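Local coordinates for protein acetyltransferase, GNAT family (Bacillus anthracis str. Sterne, PDB 3FBU) that binds coenzyme A and probably transfers the acetyl group of acetyl-coenzyme A to an acceptor whose identity is not established, at residues Ala100-Leu108 against Tyr132-Met140; Ala56-Ile64 against Val70-Tyr78. All coordinates share one frame; numbering follows the deposited sequence.

Contact 1: Ala100-Leu108 against Tyr132-Met140; sequences ASEAAQATL and YRVMEKIGM. With COA (coenzyme A), chain C.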
loop_
_atom_site.group_PDB
_atom_site.type_symbol
_atom_site.label_atom_id
_atom_site.label_comp_id
_atom_site.label_asym_id
_atom_site.label_seq_id
_atom_site.Cartn_x
_atom_site.Cartn_y
_atom_site.Cartn_z
ATOM N N ALA A 100 -5.715 8.836 9.587
ATOM C CA ALA A 100 -6.754 7.877 10.031
ATOM C C ALA A 100 -6.407 7.399 11.424
ATOM O O ALA A 100 -7.267 7.360 12.299
ATOM C CB ALA A 100 -6.927 6.715 9.072
ATOM N N SER A 101 -5.144 7.037 11.649
ATOM C CA SER A 101 -4.772 6.512 12.967
ATOM C C SER A 101 -4.901 7.566 14.055
ATOM O O SER A 101 -5.376 7.266 15.152
ATOM C CB SER A 101 -3.354 5.930 12.961
ATOM O OG SER A 101 -3.235 4.967 11.909
ATOM N N GLU A 102 -4.522 8.798 13.743
ATOM C CA GLU A 102 -4.647 9.909 14.695
ATOM C C GLU A 102 -6.109 10.148 15.046
ATOM O O GLU A 102 -6.446 10.264 16.211
ATOM C CB GLU A 102 -3.972 11.201 14.149
ATOM C CG GLU A 102 -4.182 12.404 15.054
ATOM C CD GLU A 102 -3.457 13.682 14.565
ATOM O OE1 GLU A 102 -2.533 13.572 13.749
ATOM O OE2 GLU A 102 -3.854 14.778 14.987
ATOM N N ALA A 103 -6.981 10.169 14.030
ATOM C CA ALA A 103 -8.402 10.400 14.257
ATOM C C ALA A 103 -9.034 9.247 15.032
ATOM O O ALA A 103 -9.841 9.477 15.944
ATOM C CB ALA A 103 -9.122 10.608 12.936
ATOM N N ALA A 104 -8.656 8.019 14.671
ATOM C CA ALA A 104 -9.250 6.824 15.281
ATOM C C ALA A 104 -8.771 6.683 16.704
ATOM O O ALA A 104 -9.562 6.345 17.562
ATOM C CB ALA A 104 -8.921 5.565 14.469
ATOM N N GLN A 105 -7.503 6.994 16.974
ATOM C CA GLN A 105 -6.971 6.991 18.357
ATOM C C GLN A 105 -7.765 7.952 19.247
ATOM O O GLN A 105 -8.186 7.609 20.358
ATOM C CB GLN A 105 -5.460 7.330 18.374
ATOM C CG GLN A 105 -4.753 7.217 19.745
ATOM C CD GLN A 105 -3.230 7.401 19.652
ATOM O OE1 GLN A 105 -2.656 7.525 18.548
ATOM N NE2 GLN A 105 -2.560 7.419 20.819
ATOM N N ALA A 106 -7.972 9.157 18.735
ATOM C CA ALA A 106 -8.740 10.191 19.416
ATOM C C ALA A 106 -10.186 9.778 19.675
ATOM O O ALA A 106 -10.741 10.085 20.722
ATOM C CB ALA A 106 -8.696 11.490 18.597
ATOM N N THR A 107 -10.798 9.077 18.724
ATOM C CA THR A 107 -12.150 8.566 18.889
ATOM C C THR A 107 -12.235 7.505 19.984
ATOM O O THR A 107 -13.124 7.566 20.814
ATOM C CB THR A 107 -12.694 8.030 17.538
ATOM O OG1 THR A 107 -12.585 9.061 16.538
ATOM C CG2 THR A 107 -14.172 7.563 17.663
ATOM N N LEU A 108 -11.298 6.551 20.008
ATOM C CA LEU A 108 -11.253 5.543 21.076
ATOM C C LEU A 108 -11.184 6.216 22.436
ATOM O O LEU A 108 -11.895 5.852 23.345
ATOM C CB LEU A 108 -10.050 4.593 20.901
ATOM C CG LEU A 108 -9.972 3.709 19.669
ATOM C CD1 LEU A 108 -8.660 2.901 19.638
ATOM C CD2 LEU A 108 -11.169 2.786 19.514
ATOM N N TYR A 132 -6.364 -2.760 8.493
ATOM C CA TYR A 132 -5.991 -3.470 9.708
ATOM C C TYR A 132 -4.719 -2.922 10.320
ATOM O O TYR A 132 -4.548 -3.026 11.530
ATOM C CB TYR A 132 -6.042 -4.991 9.570
ATOM C CG TYR A 132 -4.943 -5.624 8.776
ATOM C CD1 TYR A 132 -3.678 -5.774 9.330
ATOM C CD2 TYR A 132 -5.176 -6.134 7.504
ATOM C CE1 TYR A 132 -2.664 -6.394 8.623
ATOM C CE2 TYR A 132 -4.164 -6.750 6.793
ATOM C CZ TYR A 132 -2.914 -6.879 7.376
ATOM O OH TYR A 132 -1.868 -7.472 6.693
ATOM N N ARG A 133 -3.880 -2.236 9.523
ATOM C CA ARG A 133 -2.755 -1.541 10.118
ATOM C C ARG A 133 -3.187 -0.389 11.010
ATOM O O ARG A 133 -2.618 -0.200 12.072
ATOM C CB ARG A 133 -1.729 -1.119 9.069
ATOM C CG ARG A 133 -0.821 -2.274 8.647
ATOM C CD ARG A 133 0.089 -2.727 9.809
ATOM N NE ARG A 133 0.910 -1.635 10.333
ATOM C CZ ARG A 133 1.273 -1.448 11.605
ATOM N NH1 ARG A 133 0.844 -2.233 12.577
ATOM N NH2 ARG A 133 2.046 -0.416 11.923
ATOM N N VAL A 134 -4.211 0.359 10.625
ATOM C CA VAL A 134 -4.749 1.365 11.539
ATOM C C VAL A 134 -5.212 0.700 12.845
ATOM O O VAL A 134 -4.918 1.169 13.950
ATOM C CB VAL A 134 -5.883 2.137 10.911
ATOM C CG1 VAL A 134 -6.522 3.065 11.965
ATOM C CG2 VAL A 134 -5.394 2.919 9.709
ATOM N N MET A 135 -5.923 -0.418 12.718
ATOM C CA MET A 135 -6.447 -1.109 13.900
ATOM C C MET A 135 -5.318 -1.469 14.863
ATOM O O MET A 135 -5.413 -1.224 16.074
ATOM C CB MET A 135 -7.234 -2.369 13.495
ATOM C CG MET A 135 -8.505 -2.073 12.666
ATOM S SD MET A 135 -9.336 -3.548 11.974
ATOM C CE MET A 135 -10.340 -2.652 10.822
ATOM N N GLU A 136 -4.240 -2.003 14.317
ATOM C CA GLU A 136 -3.103 -2.406 15.134
ATOM C C GLU A 136 -2.418 -1.198 15.777
ATOM O O GLU A 136 -2.126 -1.210 16.972
ATOM C CB GLU A 136 -2.103 -3.175 14.266
ATOM C CG GLU A 136 -2.669 -4.541 13.793
ATOM C CD GLU A 136 -1.738 -5.356 12.915
ATOM O OE1 GLU A 136 -0.773 -4.798 12.321
ATOM O OE2 GLU A 136 -2.055 -6.566 12.761
ATOM N N LYS A 137 -2.203 -0.163 14.988
ATOM C CA LYS A 137 -1.507 1.049 15.442
ATOM C C LYS A 137 -2.206 1.707 16.623
ATOM O O LYS A 137 -1.554 2.291 17.520
ATOM C CB LYS A 137 -1.405 2.061 14.292
ATOM C CG LYS A 137 -0.478 1.633 13.152
ATOM C CD LYS A 137 -0.736 2.419 11.872
ATOM C CE LYS A 137 -0.283 3.902 11.947
ATOM N NZ LYS A 137 1.009 4.088 12.637
ATOM N N ILE A 138 -3.538 1.649 16.650
ATOM C CA ILE A 138 -4.281 2.293 17.710
ATOM C C ILE A 138 -4.534 1.372 18.916
ATOM O O ILE A 138 -5.191 1.770 19.876
ATOM C CB ILE A 138 -5.624 2.933 17.163
ATOM C CG1 ILE A 138 -6.623 1.862 16.714
ATOM C CG2 ILE A 138 -5.314 3.971 16.070
ATOM C CD1 ILE A 138 -7.873 2.422 16.069
ATOM N N GLY A 139 -4.000 0.154 18.882
ATOM C CA GLY A 139 -3.991 -0.705 20.066
ATOM C C GLY A 139 -5.006 -1.842 20.057
ATOM O O GLY A 139 -5.145 -2.547 21.040
ATOM N N MET A 140 -5.688 -2.034 18.932
ATOM C CA MET A 140 -6.679 -3.100 18.823
ATOM C C MET A 140 -6.002 -4.460 18.610
ATOM O O MET A 140 -4.900 -4.564 18.038
ATOM C CB MET A 140 -7.730 -2.789 17.732
ATOM C CG MET A 140 -8.396 -1.391 17.809
ATOM S SD MET A 140 -9.703 -1.103 16.497
ATOM C CE MET A 140 -11.074 -1.925 17.356
HETATM N N1A COA C . 0.605 -2.345 2.328
HETATM C C2A COA C . 1.056 -2.376 3.622
HETATM N N3A COA C . 0.873 -1.294 4.442
HETATM C C4A COA C . 0.229 -0.199 3.956
HETATM C C5A COA C . -0.238 -0.149 2.653
HETATM C C6A COA C . -0.062 -1.255 1.825
HETATM N N6A COA C . -0.522 -1.261 0.572
HETATM N N7A COA C . -0.818 1.045 2.471
HETATM C C8A COA C . -0.724 1.760 3.610
HETATM N N9A COA C . -0.067 0.996 4.540
HETATM C C1B COA C . 0.152 1.267 5.966
HETATM C C2B COA C . 0.911 2.570 6.226
HETATM O O2B COA C . 2.318 2.405 6.102
HETATM C C3B COA C . 0.453 2.851 7.641
HETATM O O3B COA C . 1.215 2.098 8.571
HETATM P P3B COA C . 2.552 2.654 9.295
HETATM O O7A COA C . 2.931 1.776 10.444
HETATM O O8A COA C . 3.635 2.715 8.250
HETATM O O9A COA C . 2.216 4.040 9.801
HETATM C C4B COA C . -1.002 2.358 7.654
HETATM O O4B COA C . -1.094 1.396 6.639
HETATM C C5B COA C . -2.010 3.465 7.369
HETATM O O5B COA C . -2.013 4.328 8.490
HETATM P P1A COA C . -2.570 5.823 8.368
HETATM O O1A COA C . -1.548 6.676 7.637
HETATM O O2A COA C . -2.908 6.330 9.715
HETATM O O3A COA C . -3.914 5.596 7.518
HETATM P P2A COA C . -4.475 6.542 6.337
HETATM O O4A COA C . -4.594 7.955 6.854
HETATM O O5A COA C . -3.595 6.355 5.096
HETATM O O6A COA C . -5.926 5.871 6.097
HETATM C CBP COA C . -7.478 4.166 5.475
HETATM C CCP COA C . -6.136 4.468 6.143
HETATM C CDP COA C . -8.507 5.058 6.194
HETATM C CEP COA C . -7.691 2.669 5.708
HETATM C CAP COA C . -7.400 4.497 3.961
HETATM O OAP COA C . -6.504 3.627 3.286
HETATM C C9P COA C . -8.719 4.360 3.262
HETATM O O9P COA C . -9.660 5.355 3.375
HETATM N N8P COA C . -9.016 3.233 2.608
HETATM C C7P COA C . -10.211 3.131 1.773
HETATM C C6P COA C . -11.491 2.973 2.576
HETATM C C5P COA C . -11.473 1.699 3.419
HETATM O O5P COA C . -11.220 0.572 2.935
HETATM N N4P COA C . -11.785 1.867 4.687
HETATM C C3P COA C . -11.686 0.768 5.656
HETATM C C2P COA C . -12.871 -0.172 5.657
HETATM S S1P COA C . -12.739 -1.370 7.020
#

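Contact 2: Ala56-Ile64 against Val70-Tyr78; sequences AKNFPVILI and VGHIVFHKY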
loop_
_atom_site.group_PDB
_atom_site.type_symbol
_atom_site.label_atom_id
_atom_site.label_comp_id
_atom_site.label_asym_id
_atom_site.label_seq_id
_atom_site.Cartn_x
_atom_site.Cartn_y
_atom_site.Cartn_z
ATOM N N ALA A 56 -26.424 10.759 14.100
ATOM C CA ALA A 56 -25.074 10.760 13.538
ATOM C C ALA A 56 -24.322 9.453 13.868
ATOM O O ALA A 56 -24.182 9.107 15.044
ATOM C CB ALA A 56 -24.294 11.968 14.041
ATOM N N LYS A 57 -23.829 8.768 12.833
ATOM C CA LYS A 57 -22.932 7.611 12.985
ATOM C C LYS A 57 -21.596 7.739 12.233
ATOM O O LYS A 57 -20.782 6.807 12.224
ATOM C CB LYS A 57 -23.646 6.365 12.529
ATOM C CG LYS A 57 -24.912 6.087 13.344
ATOM C CD LYS A 57 -25.616 4.864 12.849
ATOM C CE LYS A 57 -26.818 4.534 13.720
ATOM N NZ LYS A 57 -27.524 5.751 14.275
ATOM N N ASN A 58 -21.413 8.872 11.562
ATOM C CA ASN A 58 -20.254 9.154 10.751
ATOM C C ASN A 58 -19.889 10.614 11.019
ATOM O O ASN A 58 -20.790 11.467 11.158
ATOM C CB ASN A 58 -20.539 8.890 9.253
ATOM C CG ASN A 58 -20.842 7.430 8.958
ATOM O OD1 ASN A 58 -19.947 6.675 8.602
ATOM N ND2 ASN A 58 -22.121 7.017 9.122
ATOM N N PHE A 59 -18.584 10.891 11.112
ATOM C CA PHE A 59 -18.100 12.186 11.584
ATOM C C PHE A 59 -16.895 12.639 10.784
ATOM O O PHE A 59 -15.896 11.944 10.739
ATOM C CB PHE A 59 -17.746 12.102 13.075
ATOM C CG PHE A 59 -18.855 11.527 13.926
ATOM C CD1 PHE A 59 -19.811 12.361 14.494
ATOM C CD2 PHE A 59 -18.955 10.163 14.131
ATOM C CE1 PHE A 59 -20.825 11.843 15.266
ATOM C CE2 PHE A 59 -19.980 9.631 14.892
ATOM C CZ PHE A 59 -20.913 10.470 15.465
ATOM N N PRO A 60 -16.984 13.823 10.136
ATOM C CA PRO A 60 -15.874 14.292 9.326
ATOM C C PRO A 60 -14.644 14.609 10.152
ATOM O O PRO A 60 -14.769 15.030 11.304
ATOM C CB PRO A 60 -16.434 15.575 8.664
ATOM C CG PRO A 60 -17.528 16.002 9.561
ATOM C CD PRO A 60 -18.123 14.759 10.086
ATOM N N VAL A 61 -13.490 14.432 9.518
ATOM C CA VAL A 61 -12.190 14.667 10.080
ATOM C C VAL A 61 -11.643 15.887 9.310
ATOM O O VAL A 61 -11.517 15.867 8.081
ATOM C CB VAL A 61 -11.272 13.433 9.910
ATOM C CG1 VAL A 61 -9.869 13.732 10.438
ATOM C CG2 VAL A 61 -11.858 12.193 10.629
ATOM N N ILE A 62 -11.345 16.941 10.059
ATOM C CA ILE A 62 -10.968 18.230 9.495
ATOM C C ILE A 62 -9.534 18.549 9.915
ATOM O O ILE A 62 -9.222 18.515 11.096
ATOM C CB ILE A 62 -11.885 19.355 10.013
ATOM C CG1 ILE A 62 -13.356 19.031 9.788
ATOM C CG2 ILE A 62 -11.545 20.676 9.344
ATOM C CD1 ILE A 62 -13.732 18.957 8.347
ATOM N N LEU A 63 -8.676 18.830 8.934
ATOM C CA LEU A 63 -7.300 19.288 9.185
ATOM C C LEU A 63 -7.348 20.678 9.802
ATOM O O LEU A 63 -7.916 21.594 9.213
ATOM C CB LEU A 63 -6.494 19.311 7.881
ATOM C CG LEU A 63 -5.501 18.168 7.741
ATOM C CD1 LEU A 63 -5.119 17.852 6.282
ATOM C CD2 LEU A 63 -4.250 18.538 8.571
ATOM N N ILE A 64 -6.780 20.815 10.998
ATOM C CA ILE A 64 -6.731 22.096 11.692
ATOM C C ILE A 64 -5.795 23.073 10.954
ATOM O O ILE A 64 -4.677 22.729 10.566
ATOM C CB ILE A 64 -6.241 21.947 13.150
ATOM C CG1 ILE A 64 -7.231 21.132 13.993
ATOM C CG2 ILE A 64 -6.082 23.338 13.792
ATOM C CD1 ILE A 64 -6.646 20.591 15.293
ATOM N N VAL A 70 -10.671 15.746 5.179
ATOM C CA VAL A 70 -9.831 14.743 4.589
ATOM C C VAL A 70 -10.423 13.338 4.693
ATOM O O VAL A 70 -9.901 12.399 4.110
ATOM C CB VAL A 70 -8.419 14.787 5.225
ATOM C CG1 VAL A 70 -7.781 16.166 4.926
ATOM C CG2 VAL A 70 -8.449 14.511 6.742
ATOM N N GLY A 71 -11.508 13.194 5.438
ATOM C CA GLY A 71 -12.153 11.888 5.552
ATOM C C GLY A 71 -13.216 11.899 6.620
ATOM O O GLY A 71 -13.615 12.952 7.115
ATOM N N HIS A 72 -13.731 10.717 6.932
ATOM C CA HIS A 72 -14.639 10.587 8.050
ATOM C C HIS A 72 -14.383 9.316 8.875
ATOM O O HIS A 72 -13.827 8.309 8.397
ATOM C CB HIS A 72 -16.113 10.711 7.598
ATOM C CG HIS A 72 -16.634 9.551 6.795
ATOM N ND1 HIS A 72 -16.646 9.550 5.413
ATOM C CD2 HIS A 72 -17.198 8.370 7.176
ATOM C CE1 HIS A 72 -17.168 8.418 4.977
ATOM N NE2 HIS A 72 -17.505 7.678 6.020
ATOM N N ILE A 73 -14.744 9.432 10.145
ATOM C CA ILE A 73 -14.739 8.323 11.089
ATOM C C ILE A 73 -16.158 7.779 11.229
ATOM O O ILE A 73 -17.137 8.545 11.395
ATOM C CB ILE A 73 -14.209 8.789 12.481
ATOM C CG1 ILE A 73 -12.684 9.028 12.441
ATOM C CG2 ILE A 73 -14.615 7.792 13.579
ATOM C CD1 ILE A 73 -11.804 7.776 12.303
ATOM N N VAL A 74 -16.244 6.454 11.162
ATOM C CA VAL A 74 -17.458 5.713 11.439
ATOM C C VAL A 74 -17.420 5.352 12.928
ATOM O O VAL A 74 -16.442 4.787 13.397
ATOM C CB VAL A 74 -17.545 4.451 10.571
ATOM C CG1 VAL A 74 -18.877 3.764 10.743
ATOM C CG2 VAL A 74 -17.314 4.776 9.072
ATOM N N PHE A 75 -18.467 5.711 13.668
ATOM C CA PHE A 75 -18.517 5.387 15.114
ATOM C C PHE A 75 -19.969 5.296 15.599
ATOM O O PHE A 75 -20.670 6.291 15.629
ATOM C CB PHE A 75 -17.706 6.406 15.908
ATOM C CG PHE A 75 -17.388 5.983 17.317
ATOM C CD1 PHE A 75 -16.684 4.819 17.573
ATOM C CD2 PHE A 75 -17.792 6.760 18.379
ATOM C CE1 PHE A 75 -16.359 4.449 18.863
ATOM C CE2 PHE A 75 -17.463 6.384 19.685
ATOM C CZ PHE A 75 -16.762 5.219 19.908
ATOM N N HIS A 76 -20.411 4.089 15.958
ATOM C CA HIS A 76 -21.806 3.848 16.330
ATOM C C HIS A 76 -21.979 2.623 17.216
ATOM O O HIS A 76 -21.131 1.743 17.259
ATOM C CB HIS A 76 -22.702 3.697 15.085
ATOM C CG HIS A 76 -22.299 2.605 14.144
ATOM N ND1 HIS A 76 -22.608 1.277 14.347
ATOM C CD2 HIS A 76 -21.598 2.653 12.983
ATOM C CE1 HIS A 76 -22.138 0.558 13.341
ATOM N NE2 HIS A 76 -21.507 1.368 12.509
ATOM N N LYS A 77 -23.115 2.569 17.895
ATOM C CA LYS A 77 -23.479 1.400 18.694
ATOM C C LYS A 77 -23.428 0.102 17.896
ATOM O O LYS A 77 -23.836 0.055 16.734
ATOM C CB LYS A 77 -24.884 1.593 19.301
ATOM C CG LYS A 77 -24.964 2.785 20.219
ATOM C CD LYS A 77 -26.361 2.931 20.861
ATOM C CE LYS A 77 -26.417 4.183 21.738
ATOM N NZ LYS A 77 -25.239 4.349 22.695
ATOM N N TYR A 78 -22.895 -0.939 18.543
ATOM C CA TYR A 78 -22.709 -2.256 17.961
ATOM C C TYR A 78 -23.434 -3.314 18.768
ATOM O O TYR A 78 -24.186 -4.070 18.209
ATOM C CB TYR A 78 -21.229 -2.579 17.867
ATOM C CG TYR A 78 -20.931 -3.927 17.291
ATOM C CD1 TYR A 78 -21.025 -4.140 15.928
ATOM C CD2 TYR A 78 -20.559 -4.979 18.097
ATOM C CE1 TYR A 78 -20.749 -5.361 15.379
ATOM C CE2 TYR A 78 -20.304 -6.228 17.560
ATOM C CZ TYR A 78 -20.386 -6.399 16.200
ATOM O OH TYR A 78 -20.120 -7.622 15.644
HETATM O O HOH W 1 -22.875 7.262 16.644
HETATM O O HOH W 2 -18.807 5.141 5.835
#

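Contact 1: Ala100-Leu108 against Tyr132-Met140
Helix 100-108 and helix 132-137 run in the same general sense at 49°, their axes 9.3 Å apart, with Ser101 nearest Val134 and Gln105 nearest Ile138. Ile138 CG1 stands between the backbone N and the carbonyl carbon (chi1 68°), which carries Ile138 CD1 to Ala104 CB at 3.7 Å and to the tip of Leu108, the side chains of Leu108 and Ile138 crossing at about a right angle; the CG2 branch lies against the backbone of Ser101 and Gln105. One turn earlier Val134 packs both methyls around Ser101, CG2 also reaching Ala100 CB.

Polar groups gather where both helices meet coenzyme A. Ser101 OG lies 2.6 Å from pyrophosphate oxygen O2A, which Ser101 N also bonds, while Ala100 N donates to O4A. With Gly98 N also bonded to the cofactor, this is consistent with the pyrophosphate-binding loop and helix start of GNAT enzymes. From the other helix, Arg133 NH2 meets O7A of the 3'-phosphate in the guanidinium plane at 2.8 Å, and Lys137 NZ binds O9A. Glu136 OE1 holds Arg133 NH1. Within this contact the cofactor's negative charge is probably met in two ways: amides and a hydroxyl take the pyrophosphate, two cationic side chains the 3'-phosphate.

Contact 2: Ala56-Ile64 against Val70-Tyr78
Asn58 and His72 are brought together by their first torsions: CG of Asn58 lies anti to its carbonyl carbon (chi1 -64°), whereas the imidazole of His72 is tucked between backbone N and carbonyl carbon (chi1 71°). The two side chains then run side by side, pointing the same way, with Asn58 OD1 3.5 Å from His72 CD2 and the amide and ring planes steeply inclined. A water bonds His72 NE2 in the ring plane and reaches OD1 only weakly. The stronger polar partners lie outside the hairpin: Asn51 OD1 accepts from Asn58 ND2, and Tyr24 OH of helix 18-25 bonds His72 ND1. Val74, two residues beyond His72 on the same face, brings CG2 up to Asn58 OD1.

These strands, 58-63 and 68-79, form an antiparallel beta hairpin in the central sheet of the GNAT fold. Phe59 and Ile73 are a hydrogen-bonded pair: Phe59 N reaches Ile73 O in the carbonyl plane at 2.8 Å, and Ile73 N returns the bond to Phe59 O. Asn58 with Val74 and Pro60 with His72 are non-hydrogen-bonded pairs. Toward the turn, Val70 N donates to Val61 O at 3.0 Å, almost straight in line with the carbonyl.

Phe59, Val61 and Ile73 occupy the face turned to helix 99-114. Val61 CG2 meets Ile73 CG1 at 3.7 Å, and Val61 CG1 leans on Val70 CG2. The Phe59 ring presents its edge to Phe75 O, with Phe59 CE2 3.5 Å from that oxygen; a water donates to the same oxygen and to Ala56 O, bridging the residues that lead into the first strand and Phe75 of the second. Beyond it, the aliphatic chain of Lys57 crosses His76 at about a right angle, Lys57 CG resting 3.7 Å from His76 CB.

Helix 99-114 ties the two contacts together. In contact 1 one side of it meets helix 129-137, while Ala103 and Thr107 rest on the hairpin of contact 2: Thr107 CG2 lies 3.6 Å from Phe75 CG, and Ala103 CB 3.9 Å from Val61 CG2. Both contacts are largely buried, with centres about 13 Å apart, yet their cohesion differs. Contact 2 is held by backbone hydrogen bonds within the sheet, and Asn58 and His72 sit on the face turned from that helix. Contact 1 has its helices meet by van der Waals packing, without a direct hydrogen bond between them, while Ser101, Arg133 and Lys137 turn their polar groups to coenzyme A. Exposed residues mark the borders of both: Gln105 and Lys137 in contact 1, Lys57 in contact 2.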